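Local coordinates for lipase (Penicillium expansum, PDB 3G7N), which hydrolyses acylglycerol lipids such as triacylglycerols and releases free fatty acids, acting as a secreted alkaline lipase of the alpha/beta-hydrolase superfamily, at residues A[13-18]-A[157-162]; A[87-92]-A[167-172]; A[161-166]-A[192-197]; A[201-206]-A[222-227]. All coordinates share one frame; numbering follows the deposited sequence.

Interaction 1: A[13-18]-A[157-162]; sequences RAAKLS and NALNAF. With SO4 (sulfate ion), chain E.
Ala14 and Ala15 of helix 13-18 lie over Asn157 and Leu159 of strand 157-159, the two segment axes approaching to 9.2 Å and crossing at -67°. Leu159 carries most of the strand's share. With CD1 anti to CA (chi2 179°), this methyl reaches past the small alanine side chains to the helix backbone itself, 3.4 Å from Ala15 CA. Ala15 CB stands 3.8 Å from the same CD1, and Ser18 OG lies 3.6 Å from it. Next to this, Ala14 CB rests against Asn157 CB at 3.9 Å, while Asn157 OD1 accepts a hydrogen bond from Asn181. This is helix-on-sheet packing of the alpha/beta-hydrolase fold: helix 8-23 covers the central sheet where strand 154-159 runs beside strand 125-131, which leads to the nucleophile Ser132. The Ser18 hydroxyl that faces the leucine methyl is hydrogen-bonded to Ala14 O at 2.9 Å, which satisfies it; Ser18 N meets that oxygen from the opposite face of the carbonyl plane. The Lys16 side chain leaves the helix away from the strand, and its NZ gives a hydrogen bond of 2.6 Å to O2 of a sulfate, probably from the crystallisation liquor, that Ser258 OG also binds. A methionine in place of Lys16 would probably leave this sulfate oxygen without its charged donor.

Interaction 2: A[87-92]-A[167-172]; sequences VTFPSD and QAWADF
The Phe172 ring carries Pro90 CD over one face and Val87 CG1 at its edge, near the ring plane, while the Phe89 ring approaches it obliquely. The proline contact is a CH-pi interaction, with CD 3.7 Å from the centroid of the Phe172 ring and displaced toward the rim at CD1 and CE1. Phe89 and Phe172 have their planes at 49°, and the closest carbons are Phe89 CD1 and Phe172 CE2 at 3.6 Å. Val87 serves both rings, since the CG1 that meets the Phe172 edge also sits over the centre of one Phe89 face. Phe89 and Trp169 meet edge against edge, Phe89 CE1 lying 4.2 Å from Trp169 CZ3. A first torsion of -171° sets Phe172 CG anti to the backbone N; the ring beyond it meets the loop, where CZ comes within 3.3 Å of Thr88 O. An alanine in place of Phe172 would probably leave a gap against Pro90 and Phe89 and deprive Pro90 CD of its aromatic face. At the start of the helix the Asp92 carboxylate leans on a methyl, OD2 being 3.4 Å from Ala168 CB. Asn166, the N-cap residue, ties the same corner together by accepting from Trp169 N and donating to Asp92 O. The whole is a small surface cluster of apolar side chains, away from the annotated sites, in which the loop between strands 79-80 and 95-96 packs on the first turns of helix 167-175.

Interaction 3: A[161-166]-A[192-197]; sequences AFPIGN and NMYSSP
Pro163 presents the flank of its ring as a bump against the carbonyl of Met193, and the edge of the Tyr194 ring lies beside Phe162. The proline CD is 3.2 Å from Met193 O, with CG close to the same oxygen. Pro163 CG also faces Tyr194 CB at 4.2 Å. Phe162 and Tyr194 lie side by side and point the same way, their planes almost perpendicular at 89°. A chi1 of 51° puts Phe162 CG between its backbone N and carbonyl carbon, and from there the ring runs alongside Tyr194. Phe162 CD1 lies in the plane of the tyrosine ring at its edge, 3.7 Å from CE2. Nearer the backbone, Phe162 CB meets Met193 CB at 4.3 Å. The tyrosine is thus fitted in from several directions: Met193 CB covers the centre of one face, Phe162 lies at the rim, and Pro163 O approaches CD2 to 3.6 Å. That carbonyl oxygen is buried here with no hydrogen-bonding partner in the model. The turn is a type II beta turn from Asn192 to Ser195, with Tyr194 at its positive-phi corner and Ser195 OG hydrogen-bonded to Asn192 O at 2.7 Å. The side chain of Phe162 is about 5 Å from that of the nucleophile Ser132, which places the contact close to the active site. Tyr194 N hydrogen-bonds a di(hydroxyethyl)ether, probably from the crystallisation liquor. Around it, the Phe162 side chain packs on Leu133 and Ala136 of helix 133-148, on Val99 of helix 97-120 and on Met96 of strand 95-96.

Interaction 4: A[201-206]-A[222-227]; sequences FKHYGT and GQRDKS. With SO4 (sulfate ion), chain D.
The loop leading into strand 206-210 of the alpha/beta-hydrolase sheet is held against the loop after strand 218-219 mainly by Gln223, whose amide lies across the backbone from His203 to Gly205. The glutamine chain bends at chi2 (-53°), which carries CD back toward that backbone. Its NE2 donates to Gly205 O at 2.9 Å with an N-H...O angle of 155°, the acceptor lying close to the amide plane. The other end of the amide, OE1, rests 3.2 Å from Tyr204 C and 3.4 Å from His203 CB, and accepts a hydrogen bond from Arg182. Both ends of the amide are therefore occupied, which should fix its rotation. Gly205 adopts backbone angles at which any side chain would collide with the carbonyl oxygen of Tyr204, a conformation that calls for glycine. Farther along, Arg224 CD lies at the edge of the His203 ring, near its plane, 4.3 Å from CD2. The polar ends of these two side chains are taken up elsewhere, Arg224 by Asn192 and His203 by Pro191 O. The 222-227 loop is also braced internally: Asp225 OD1 accepts from Ser227 N at 2.8 Å in an Asx turn, and Lys226 NZ reaches back to Arg224 O at 2.7 Å.

The four contacts show how an alpha/beta-hydrolase builds outward from its sheet. Interaction 1 is the deepest, its centre about 6 Å from the centre of the chain, where helix 8-23 covers strand 154-159. The chain leaving that strand passes straight into interaction 3, which shares Ala161 and Phe162, and then into helix 167-175 of interaction 2; the centres of 1 and 2 are about 23 Å apart. Interaction 4 comes last along the chain, its centre about 10 Å from that of interaction 3. His203 packs on Pro163 there, Gly165 and Lys202 probably share a backbone hydrogen bond, and Tyr204 packs on Trp169 of interaction 2. Residues 157-172 thus connect the core, the catalytic surroundings and the surface.

Interaction 1: A[13-18]-A[157-162]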
loop_
_atom_site.group_PDB
_atom_site.type_symbol
_atom_site.label_atom_id
_atom_site.label_comp_id
_atom_site.label_asym_id
_atom_site.label_seq_id
_atom_site.Cartn_x
_atom_site.Cartn_y
_atom_site.Cartn_z
ATOM N N ARG A 13 -2.105 -7.490 10.566
ATOM C CA ARG A 13 -1.052 -6.590 11.031
ATOM C C ARG A 13 -0.925 -5.364 10.122
ATOM O O ARG A 13 -0.811 -4.255 10.605
ATOM C CB ARG A 13 0.292 -7.315 11.165
ATOM C CG ARG A 13 1.444 -6.367 11.487
ATOM C CD ARG A 13 2.760 -7.126 11.703
ATOM N NE ARG A 13 3.908 -6.231 11.829
ATOM C CZ ARG A 13 4.631 -5.786 10.807
ATOM N NH1 ARG A 13 4.322 -6.108 9.562
ATOM N NH2 ARG A 13 5.667 -4.990 11.050
ATOM N N ALA A 14 -0.939 -5.590 8.818
ATOM C CA ALA A 14 -0.845 -4.492 7.873
ATOM C C ALA A 14 -1.983 -3.490 8.103
ATOM O O ALA A 14 -1.783 -2.284 8.001
ATOM C CB ALA A 14 -0.873 -5.016 6.458
ATOM N N ALA A 15 -3.178 -3.999 8.380
ATOM C CA ALA A 15 -4.327 -3.133 8.620
ATOM C C ALA A 15 -4.198 -2.358 9.909
ATOM O O ALA A 15 -4.562 -1.189 9.969
ATOM C CB ALA A 15 -5.605 -3.946 8.590
ATOM N N LYS A 16 -3.630 -2.998 10.946
ATOM C CA LYS A 16 -3.344 -2.275 12.186
ATOM C C LYS A 16 -2.337 -1.136 11.995
ATOM O O LYS A 16 -2.527 -0.043 12.488
ATOM C CB LYS A 16 -2.888 -3.221 13.305
ATOM C CG LYS A 16 -4.008 -4.152 13.781
ATOM C CD LYS A 16 -3.462 -5.381 14.543
ATOM C CE LYS A 16 -2.844 -5.022 15.861
ATOM N NZ LYS A 16 -2.451 -6.278 16.573
ATOM N N LEU A 17 -1.258 -1.408 11.261
ATOM C CA LEU A 17 -0.272 -0.379 10.966
ATOM C C LEU A 17 -0.883 0.753 10.152
ATOM O O LEU A 17 -0.596 1.929 10.386
ATOM C CB LEU A 17 0.911 -0.977 10.205
ATOM C CG LEU A 17 1.761 -1.990 10.984
ATOM C CD1 LEU A 17 2.818 -2.579 10.085
ATOM C CD2 LEU A 17 2.404 -1.367 12.213
ATOM N N SER A 18 -1.704 0.384 9.175
ATOM C CA SER A 18 -2.372 1.394 8.360
ATOM C C SER A 18 -3.298 2.274 9.205
ATOM O O SER A 18 -3.350 3.478 9.017
ATOM C CB SER A 18 -3.175 0.726 7.259
ATOM O OG SER A 18 -2.358 0.038 6.323
ATOM N N ASN A 157 2.184 -4.270 1.278
ATOM C CA ASN A 157 0.757 -4.581 1.460
ATOM C C ASN A 157 -0.082 -3.334 1.262
ATOM O O ASN A 157 -0.093 -2.456 2.130
ATOM C CB ASN A 157 0.521 -5.143 2.862
ATOM C CG ASN A 157 1.203 -6.482 3.073
ATOM O OD1 ASN A 157 0.929 -7.443 2.361
ATOM N ND2 ASN A 157 2.102 -6.545 4.056
ATOM N N ALA A 158 -0.675 -3.222 0.076
ATOM C CA ALA A 158 -1.592 -2.117 -0.222
ATOM C C ALA A 158 -3.007 -2.561 0.114
ATOM O O ALA A 158 -3.483 -3.567 -0.432
ATOM C CB ALA A 158 -1.510 -1.736 -1.698
ATOM N N LEU A 159 -3.670 -1.846 1.021
ATOM C CA LEU A 159 -5.012 -2.228 1.449
ATOM C C LEU A 159 -6.064 -1.337 0.801
ATOM O O LEU A 159 -5.942 -0.101 0.785
ATOM C CB LEU A 159 -5.133 -2.142 2.967
ATOM C CG LEU A 159 -4.056 -2.945 3.721
ATOM C CD1 LEU A 159 -4.248 -2.766 5.224
ATOM C CD2 LEU A 159 -4.062 -4.430 3.356
ATOM N N ASN A 160 -7.088 -1.971 0.249
ATOM C CA ASN A 160 -8.269 -1.254 -0.244
ATOM C C ASN A 160 -7.897 -0.186 -1.283
ATOM O O ASN A 160 -8.441 0.922 -1.267
ATOM C CB ASN A 160 -9.095 -0.630 0.911
ATOM C CG ASN A 160 -9.567 -1.663 1.939
ATOM O OD1 ASN A 160 -8.882 -2.663 2.189
ATOM N ND2 ASN A 160 -10.703 -1.413 2.575
ATOM N N ALA A 161 -7.000 -0.538 -2.203
ATOM C CA ALA A 161 -6.400 0.420 -3.131
ATOM C C ALA A 161 -7.030 0.404 -4.502
ATOM O O ALA A 161 -7.342 -0.646 -5.045
ATOM C CB ALA A 161 -4.911 0.181 -3.260
ATOM N N PHE A 162 -7.120 1.587 -5.101
ATOM C CA PHE A 162 -7.436 1.721 -6.516
ATOM C C PHE A 162 -6.168 1.533 -7.365
ATOM O O PHE A 162 -5.057 1.728 -6.873
ATOM C CB PHE A 162 -8.088 3.087 -6.785
ATOM C CG PHE A 162 -7.320 4.254 -6.240
ATOM C CD1 PHE A 162 -6.367 4.893 -7.023
ATOM C CD2 PHE A 162 -7.556 4.737 -4.968
ATOM C CE1 PHE A 162 -5.701 6.021 -6.553
ATOM C CE2 PHE A 162 -6.874 5.852 -4.486
ATOM C CZ PHE A 162 -5.991 6.533 -5.309
HETATM S S SO4 E . -3.201 -5.485 19.844
HETATM O O1 SO4 E . -3.992 -4.258 19.776
HETATM O O2 SO4 E . -1.986 -5.450 19.018
HETATM O O3 SO4 E . -2.838 -5.780 21.233
HETATM O O4 SO4 E . -4.050 -6.597 19.401
#

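Interaction 2: A[87-92]-A[167-172]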
loop_
_atom_site.group_PDB
_atom_site.type_symbol
_atom_site.label_atom_id
_atom_site.label_comp_id
_atom_site.label_asym_id
_atom_site.label_seq_id
_atom_site.Cartn_x
_atom_site.Cartn_y
_atom_site.Cartn_z
ATOM N N VAL A 87 14.987 5.186 -9.746
ATOM C CA VAL A 87 14.066 4.343 -10.501
ATOM C C VAL A 87 14.241 4.577 -12.000
ATOM O O VAL A 87 14.282 5.723 -12.445
ATOM C CB VAL A 87 12.583 4.634 -10.138
ATOM C CG1 VAL A 87 11.654 3.721 -10.917
ATOM C CG2 VAL A 87 12.374 4.502 -8.629
ATOM N N THR A 88 14.356 3.493 -12.758
ATOM C CA THR A 88 14.405 3.599 -14.217
ATOM C C THR A 88 13.119 3.019 -14.817
ATOM O O THR A 88 12.962 1.813 -14.937
ATOM C CB THR A 88 15.642 2.891 -14.795
ATOM O OG1 THR A 88 16.828 3.444 -14.202
ATOM C CG2 THR A 88 15.709 3.101 -16.308
ATOM N N PHE A 89 12.218 3.911 -15.222
ATOM C CA PHE A 89 10.924 3.489 -15.779
ATOM C C PHE A 89 11.060 3.240 -17.277
ATOM O O PHE A 89 11.498 4.147 -18.000
ATOM C CB PHE A 89 9.868 4.582 -15.577
ATOM C CG PHE A 89 9.420 4.752 -14.145
ATOM C CD1 PHE A 89 8.496 3.881 -13.585
ATOM C CD2 PHE A 89 9.841 5.845 -13.410
ATOM C CE1 PHE A 89 8.014 4.096 -12.292
ATOM C CE2 PHE A 89 9.339 6.083 -12.127
ATOM C CZ PHE A 89 8.366 5.244 -11.614
ATOM N N PRO A 90 10.472 2.140 -17.769
ATOM C CA PRO A 90 10.338 2.031 -19.224
ATOM C C PRO A 90 9.520 3.172 -19.796
ATOM O O PRO A 90 8.598 3.685 -19.140
ATOM C CB PRO A 90 9.615 0.705 -19.416
ATOM C CG PRO A 90 10.064 -0.124 -18.226
ATOM C CD PRO A 90 10.195 0.862 -17.090
ATOM N N SER A 91 9.774 3.487 -21.066
ATOM C CA SER A 91 9.206 4.663 -21.718
ATOM C C SER A 91 7.676 4.684 -21.731
ATOM O O SER A 91 7.080 5.750 -21.897
ATOM C CB SER A 91 9.731 4.765 -23.165
ATOM O OG SER A 91 9.238 3.693 -23.960
ATOM N N ASP A 92 7.071 3.509 -21.807
ATOM C CA ASP A 92 5.622 3.431 -21.956
ATOM C C ASP A 92 4.841 3.482 -20.636
ATOM O O ASP A 92 3.621 3.588 -20.646
ATOM C CB ASP A 92 5.195 2.237 -22.816
ATOM C CG ASP A 92 5.707 0.906 -22.286
ATOM O OD1 ASP A 92 6.686 0.893 -21.499
ATOM O OD2 ASP A 92 5.203 -0.139 -22.742
ATOM N N GLN A 167 -1.206 -0.452 -18.446
ATOM C CA GLN A 167 -0.714 -1.822 -18.437
ATOM C C GLN A 167 0.808 -1.890 -18.327
ATOM O O GLN A 167 1.345 -2.771 -17.664
ATOM C CB GLN A 167 -1.178 -2.587 -19.677
ATOM C CG GLN A 167 -0.833 -4.079 -19.636
ATOM C CD GLN A 167 -1.643 -4.843 -18.611
ATOM O OE1 GLN A 167 -2.875 -4.822 -18.636
ATOM N NE2 GLN A 167 -0.960 -5.459 -17.653
ATOM N N ALA A 168 1.497 -0.939 -18.938
ATOM C CA ALA A 168 2.960 -0.935 -18.862
ATOM C C ALA A 168 3.411 -0.702 -17.408
ATOM O O ALA A 168 4.341 -1.347 -16.926
ATOM C CB ALA A 168 3.551 0.114 -19.796
ATOM N N TRP A 169 2.672 0.138 -16.685
ATOM C CA TRP A 169 2.928 0.348 -15.257
ATOM C C TRP A 169 2.750 -0.949 -14.483
ATOM O O TRP A 169 3.640 -1.369 -13.734
ATOM C CB TRP A 169 1.978 1.413 -14.701
ATOM C CG TRP A 169 1.726 1.255 -13.232
ATOM C CD1 TRP A 169 0.586 0.789 -12.649
ATOM C CD2 TRP A 169 2.680 1.435 -12.182
ATOM N NE1 TRP A 169 0.761 0.696 -11.287
ATOM C CE2 TRP A 169 2.029 1.110 -10.973
ATOM C CE3 TRP A 169 4.006 1.873 -12.143
ATOM C CZ2 TRP A 169 2.691 1.143 -9.738
ATOM C CZ3 TRP A 169 4.669 1.872 -10.924
ATOM C CH2 TRP A 169 3.992 1.557 -9.731
ATOM N N ALA A 170 1.632 -1.635 -14.710
ATOM C CA ALA A 170 1.366 -2.852 -13.969
ATOM C C ALA A 170 2.438 -3.906 -14.245
ATOM O O ALA A 170 2.879 -4.637 -13.354
ATOM C CB ALA A 170 -0.032 -3.378 -14.276
ATOM N N ASP A 171 2.866 -3.961 -15.505
ATOM C CA ASP A 171 3.893 -4.918 -15.916
ATOM C C ASP A 171 5.225 -4.604 -15.247
ATOM O O ASP A 171 5.950 -5.508 -14.836
ATOM C CB ASP A 171 4.066 -4.917 -17.439
ATOM C CG ASP A 171 2.857 -5.479 -18.171
ATOM O OD1 ASP A 171 2.063 -6.213 -17.549
ATOM O OD2 ASP A 171 2.778 -5.300 -19.407
ATOM N N PHE A 172 5.528 -3.319 -15.141
ATOM C CA PHE A 172 6.729 -2.882 -14.448
ATOM C C PHE A 172 6.676 -3.221 -12.959
ATOM O O PHE A 172 7.652 -3.703 -12.386
ATOM C CB PHE A 172 6.971 -1.395 -14.664
ATOM C CG PHE A 172 8.293 -0.919 -14.158
ATOM C CD1 PHE A 172 9.477 -1.462 -14.661
ATOM C CD2 PHE A 172 8.372 0.084 -13.209
ATOM C CE1 PHE A 172 10.706 -1.026 -14.195
ATOM C CE2 PHE A 172 9.603 0.521 -12.745
ATOM C CZ PHE A 172 10.762 0.024 -13.316
#

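Interaction 3: A[161-166]-A[192-197]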
loop_
_atom_site.group_PDB
_atom_site.type_symbol
_atom_site.label_atom_id
_atom_site.label_comp_id
_atom_site.label_asym_id
_atom_site.label_seq_id
_atom_site.Cartn_x
_atom_site.Cartn_y
_atom_site.Cartn_z
ATOM N N ALA A 161 -7.000 -0.538 -2.203
ATOM C CA ALA A 161 -6.400 0.420 -3.131
ATOM C C ALA A 161 -7.030 0.404 -4.502
ATOM O O ALA A 161 -7.342 -0.646 -5.045
ATOM C CB ALA A 161 -4.911 0.181 -3.260
ATOM N N PHE A 162 -7.120 1.587 -5.101
ATOM C CA PHE A 162 -7.436 1.721 -6.516
ATOM C C PHE A 162 -6.168 1.533 -7.365
ATOM O O PHE A 162 -5.057 1.728 -6.873
ATOM C CB PHE A 162 -8.088 3.087 -6.785
ATOM C CG PHE A 162 -7.320 4.254 -6.240
ATOM C CD1 PHE A 162 -6.367 4.893 -7.023
ATOM C CD2 PHE A 162 -7.556 4.737 -4.968
ATOM C CE1 PHE A 162 -5.701 6.021 -6.553
ATOM C CE2 PHE A 162 -6.874 5.852 -4.486
ATOM C CZ PHE A 162 -5.991 6.533 -5.309
ATOM N N PRO A 163 -6.320 1.121 -8.639
ATOM C CA PRO A 163 -5.161 0.976 -9.518
ATOM C C PRO A 163 -4.692 2.351 -9.989
ATOM O O PRO A 163 -5.468 3.309 -9.941
ATOM C CB PRO A 163 -5.717 0.169 -10.693
ATOM C CG PRO A 163 -7.169 0.682 -10.799
ATOM C CD PRO A 163 -7.595 0.875 -9.341
ATOM N N ILE A 164 -3.408 2.477 -10.344
ATOM C CA ILE A 164 -2.835 3.808 -10.521
ATOM C C ILE A 164 -2.185 4.087 -11.861
ATOM O O ILE A 164 -1.601 5.154 -12.040
ATOM C CB ILE A 164 -1.841 4.195 -9.402
ATOM C CG1 ILE A 164 -0.572 3.339 -9.440
ATOM C CG2 ILE A 164 -2.499 4.022 -8.017
ATOM C CD1 ILE A 164 0.571 3.930 -8.598
ATOM N N GLY A 165 -2.210 3.126 -12.772
ATOM C CA GLY A 165 -1.508 3.361 -14.041
ATOM C C GLY A 165 -1.975 2.452 -15.139
ATOM O O GLY A 165 -2.893 1.638 -14.979
ATOM N N ASN A 166 -1.217 2.499 -16.237
ATOM C CA ASN A 166 -1.562 1.733 -17.429
ATOM C C ASN A 166 -0.978 0.335 -17.395
ATOM O O ASN A 166 -0.389 -0.075 -16.394
ATOM C CB ASN A 166 -1.166 2.482 -18.703
ATOM C CG ASN A 166 0.345 2.705 -18.826
ATOM O OD1 ASN A 166 1.141 2.280 -17.981
ATOM N ND2 ASN A 166 0.745 3.359 -19.915
ATOM N N ASN A 192 -12.291 -1.124 -7.543
ATOM C CA ASN A 192 -12.966 -1.228 -8.854
ATOM C C ASN A 192 -12.965 0.095 -9.597
ATOM O O ASN A 192 -13.448 0.178 -10.731
ATOM C CB ASN A 192 -14.404 -1.718 -8.643
ATOM C CG ASN A 192 -14.437 -3.116 -8.077
ATOM O OD1 ASN A 192 -13.542 -3.929 -8.361
ATOM N ND2 ASN A 192 -15.438 -3.418 -7.268
ATOM N N MET A 193 -12.442 1.142 -8.980
ATOM C CA MET A 193 -12.329 2.410 -9.682
ATOM C C MET A 193 -11.379 2.278 -10.853
ATOM O O MET A 193 -10.382 1.551 -10.771
ATOM C CB MET A 193 -11.847 3.499 -8.749
ATOM C CG MET A 193 -12.884 3.844 -7.704
ATOM S SD MET A 193 -12.317 4.959 -6.398
ATOM C CE MET A 193 -12.263 6.497 -7.316
ATOM N N TYR A 194 -11.724 2.938 -11.957
ATOM C CA TYR A 194 -10.829 3.089 -13.110
ATOM C C TYR A 194 -10.717 1.785 -13.901
ATOM O O TYR A 194 -9.802 1.638 -14.718
ATOM C CB TYR A 194 -9.438 3.651 -12.721
ATOM C CG TYR A 194 -9.501 4.817 -11.764
ATOM C CD1 TYR A 194 -10.401 5.865 -11.950
ATOM C CD2 TYR A 194 -8.698 4.841 -10.613
ATOM C CE1 TYR A 194 -10.472 6.905 -11.049
ATOM C CE2 TYR A 194 -8.732 5.908 -9.745
ATOM C CZ TYR A 194 -9.685 6.883 -9.908
ATOM O OH TYR A 194 -9.669 7.968 -9.053
ATOM N N SER A 195 -11.634 0.849 -13.673
ATOM C CA SER A 195 -11.668 -0.420 -14.390
ATOM C C SER A 195 -12.440 -0.376 -15.707
ATOM O O SER A 195 -12.418 -1.331 -16.470
ATOM C CB SER A 195 -12.252 -1.518 -13.498
ATOM O OG SER A 195 -13.568 -1.190 -13.103
ATOM N N SER A 196 -13.177 0.698 -15.960
ATOM C CA SER A 196 -13.917 0.767 -17.234
ATOM C C SER A 196 -12.962 0.709 -18.428
ATOM O O SER A 196 -11.853 1.222 -18.362
ATOM C CB SER A 196 -14.782 2.033 -17.318
ATOM O OG SER A 196 -14.000 3.204 -17.438
ATOM N N PRO A 197 -13.427 0.143 -19.567
ATOM C CA PRO A 197 -12.538 0.037 -20.731
ATOM C C PRO A 197 -12.036 1.389 -21.245
ATOM O O PRO A 197 -10.929 1.488 -21.759
ATOM C CB PRO A 197 -13.425 -0.653 -21.773
ATOM C CG PRO A 197 -14.357 -1.498 -20.967
ATOM C CD PRO A 197 -14.641 -0.689 -19.712
#

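Interaction 4: A[201-206]-A[222-227]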
loop_
_atom_site.group_PDB
_atom_site.type_symbol
_atom_site.label_atom_id
_atom_site.label_comp_id
_atom_site.label_asym_id
_atom_site.label_seq_id
_atom_site.Cartn_x
_atom_site.Cartn_y
_atom_site.Cartn_z
ATOM N N PHE A 201 -7.282 1.578 -16.207
ATOM C CA PHE A 201 -6.118 1.410 -15.318
ATOM C C PHE A 201 -5.996 -0.043 -14.855
ATOM O O PHE A 201 -6.990 -0.748 -14.707
ATOM C CB PHE A 201 -6.235 2.314 -14.084
ATOM C CG PHE A 201 -6.087 3.788 -14.358
ATOM C CD1 PHE A 201 -5.987 4.297 -15.656
ATOM C CD2 PHE A 201 -6.082 4.685 -13.297
ATOM C CE1 PHE A 201 -5.878 5.681 -15.869
ATOM C CE2 PHE A 201 -5.936 6.035 -13.499
ATOM C CZ PHE A 201 -5.956 6.551 -14.787
ATOM N N LYS A 202 -4.767 -0.429 -14.492
ATOM C CA LYS A 202 -4.417 -1.823 -14.260
ATOM C C LYS A 202 -3.743 -2.001 -12.913
ATOM O O LYS A 202 -2.815 -1.248 -12.564
ATOM C CB LYS A 202 -3.504 -2.343 -15.379
ATOM C CG LYS A 202 -4.108 -2.206 -16.789
ATOM C CD LYS A 202 -5.362 -3.053 -16.938
ATOM C CE LYS A 202 -5.900 -3.025 -18.371
ATOM N NZ LYS A 202 -7.168 -3.814 -18.472
ATOM N N HIS A 203 -4.201 -3.030 -12.211
ATOM C CA HIS A 203 -3.579 -3.501 -10.977
ATOM C C HIS A 203 -2.383 -4.398 -11.277
ATOM O O HIS A 203 -2.312 -5.026 -12.350
ATOM C CB HIS A 203 -4.577 -4.313 -10.154
ATOM C CG HIS A 203 -5.611 -3.488 -9.463
ATOM N ND1 HIS A 203 -5.304 -2.631 -8.424
ATOM C CD2 HIS A 203 -6.958 -3.498 -9.569
ATOM C CE1 HIS A 203 -6.428 -2.147 -7.924
ATOM N NE2 HIS A 203 -7.445 -2.668 -8.590
ATOM N N TYR A 204 -1.521 -4.561 -10.276
ATOM C CA TYR A 204 -0.584 -5.691 -10.250
ATOM C C TYR A 204 -0.565 -6.286 -8.850
ATOM O O TYR A 204 -1.203 -5.769 -7.931
ATOM C CB TYR A 204 0.822 -5.256 -10.709
ATOM C CG TYR A 204 1.617 -4.425 -9.702
ATOM C CD1 TYR A 204 2.703 -4.988 -9.030
ATOM C CD2 TYR A 204 1.386 -3.066 -9.538
ATOM C CE1 TYR A 204 3.448 -4.240 -8.127
ATOM C CE2 TYR A 204 2.149 -2.304 -8.665
ATOM C CZ TYR A 204 3.198 -2.895 -7.994
ATOM O OH TYR A 204 3.966 -2.190 -7.101
ATOM N N GLY A 205 0.146 -7.391 -8.687
ATOM C CA GLY A 205 0.352 -7.997 -7.384
ATOM C C GLY A 205 -0.510 -9.225 -7.195
ATOM O O GLY A 205 -1.036 -9.796 -8.166
ATOM N N THR A 206 -0.629 -9.661 -5.958
ATOM C CA THR A 206 -1.522 -10.757 -5.594
ATOM C C THR A 206 -2.635 -10.187 -4.720
ATOM O O THR A 206 -2.362 -9.547 -3.709
ATOM C CB THR A 206 -0.774 -11.839 -4.791
ATOM O OG1 THR A 206 0.300 -12.355 -5.589
ATOM C CG2 THR A 206 -1.701 -12.973 -4.400
ATOM N N GLY A 222 -5.369 -13.948 -10.335
ATOM C CA GLY A 222 -5.194 -12.848 -11.264
ATOM C C GLY A 222 -5.565 -11.519 -10.609
ATOM O O GLY A 222 -5.629 -11.409 -9.376
ATOM N N GLN A 223 -5.778 -10.503 -11.428
ATOM C CA GLN A 223 -5.990 -9.150 -10.900
ATOM C C GLN A 223 -7.454 -8.841 -10.579
ATOM O O GLN A 223 -7.733 -7.886 -9.854
ATOM C CB GLN A 223 -5.419 -8.095 -11.852
ATOM C CG GLN A 223 -3.924 -8.253 -12.106
ATOM C CD GLN A 223 -3.138 -8.324 -10.808
ATOM O OE1 GLN A 223 -3.348 -7.518 -9.894
ATOM N NE2 GLN A 223 -2.156 -9.212 -10.757
ATOM N N ARG A 224 -8.379 -9.499 -11.279
ATOM C CA ARG A 224 -9.791 -9.134 -11.249
ATOM C C ARG A 224 -10.648 -10.390 -11.062
ATOM O O ARG A 224 -11.683 -10.563 -11.726
ATOM C CB ARG A 224 -10.160 -8.396 -12.537
ATOM C CG ARG A 224 -9.325 -7.148 -12.784
ATOM C CD ARG A 224 -9.598 -6.049 -11.756
ATOM N NE ARG A 224 -10.932 -5.484 -11.960
ATOM C CZ ARG A 224 -11.638 -4.834 -11.041
ATOM N NH1 ARG A 224 -11.180 -4.711 -9.803
ATOM N NH2 ARG A 224 -12.821 -4.330 -11.363
ATOM N N ASP A 225 -10.270 -11.225 -10.098
ATOM C CA ASP A 225 -11.062 -12.402 -9.736
ATOM C C ASP A 225 -12.468 -11.965 -9.328
ATOM O O ASP A 225 -12.625 -11.098 -8.459
ATOM C CB ASP A 225 -10.384 -13.105 -8.555
ATOM C CG ASP A 225 -10.929 -14.492 -8.297
ATOM O OD1 ASP A 225 -12.153 -14.710 -8.437
ATOM O OD2 ASP A 225 -10.141 -15.331 -7.806
ATOM N N LYS A 226 -13.500 -12.551 -9.944
ATOM C CA LYS A 226 -14.877 -12.141 -9.657
ATOM C C LYS A 226 -15.376 -12.640 -8.306
ATOM O O LYS A 226 -16.406 -12.184 -7.806
ATOM C CB LYS A 226 -15.827 -12.556 -10.792
ATOM C CG LYS A 226 -15.506 -11.906 -12.136
ATOM C CD LYS A 226 -15.404 -10.380 -12.042
ATOM C CE LYS A 226 -14.981 -9.747 -13.381
ATOM N NZ LYS A 226 -13.494 -9.743 -13.623
ATOM N N SER A 227 -14.576 -13.466 -7.640
ATOM C CA SER A 227 -14.844 -13.818 -6.252
ATOM C C SER A 227 -14.269 -12.820 -5.261
ATOM O O SER A 227 -14.520 -12.911 -4.064
ATOM C CB SER A 227 -14.318 -15.212 -5.934
ATOM O OG SER A 227 -15.052 -16.180 -6.669
HETATM S S SO4 D . -18.138 -16.195 -4.882
HETATM O O1 SO4 D . -17.078 -17.172 -4.611
HETATM O O2 SO4 D . -18.301 -16.045 -6.328
HETATM O O3 SO4 D . -19.397 -16.652 -4.297
HETATM O O4 SO4 D . -17.772 -14.898 -4.312
#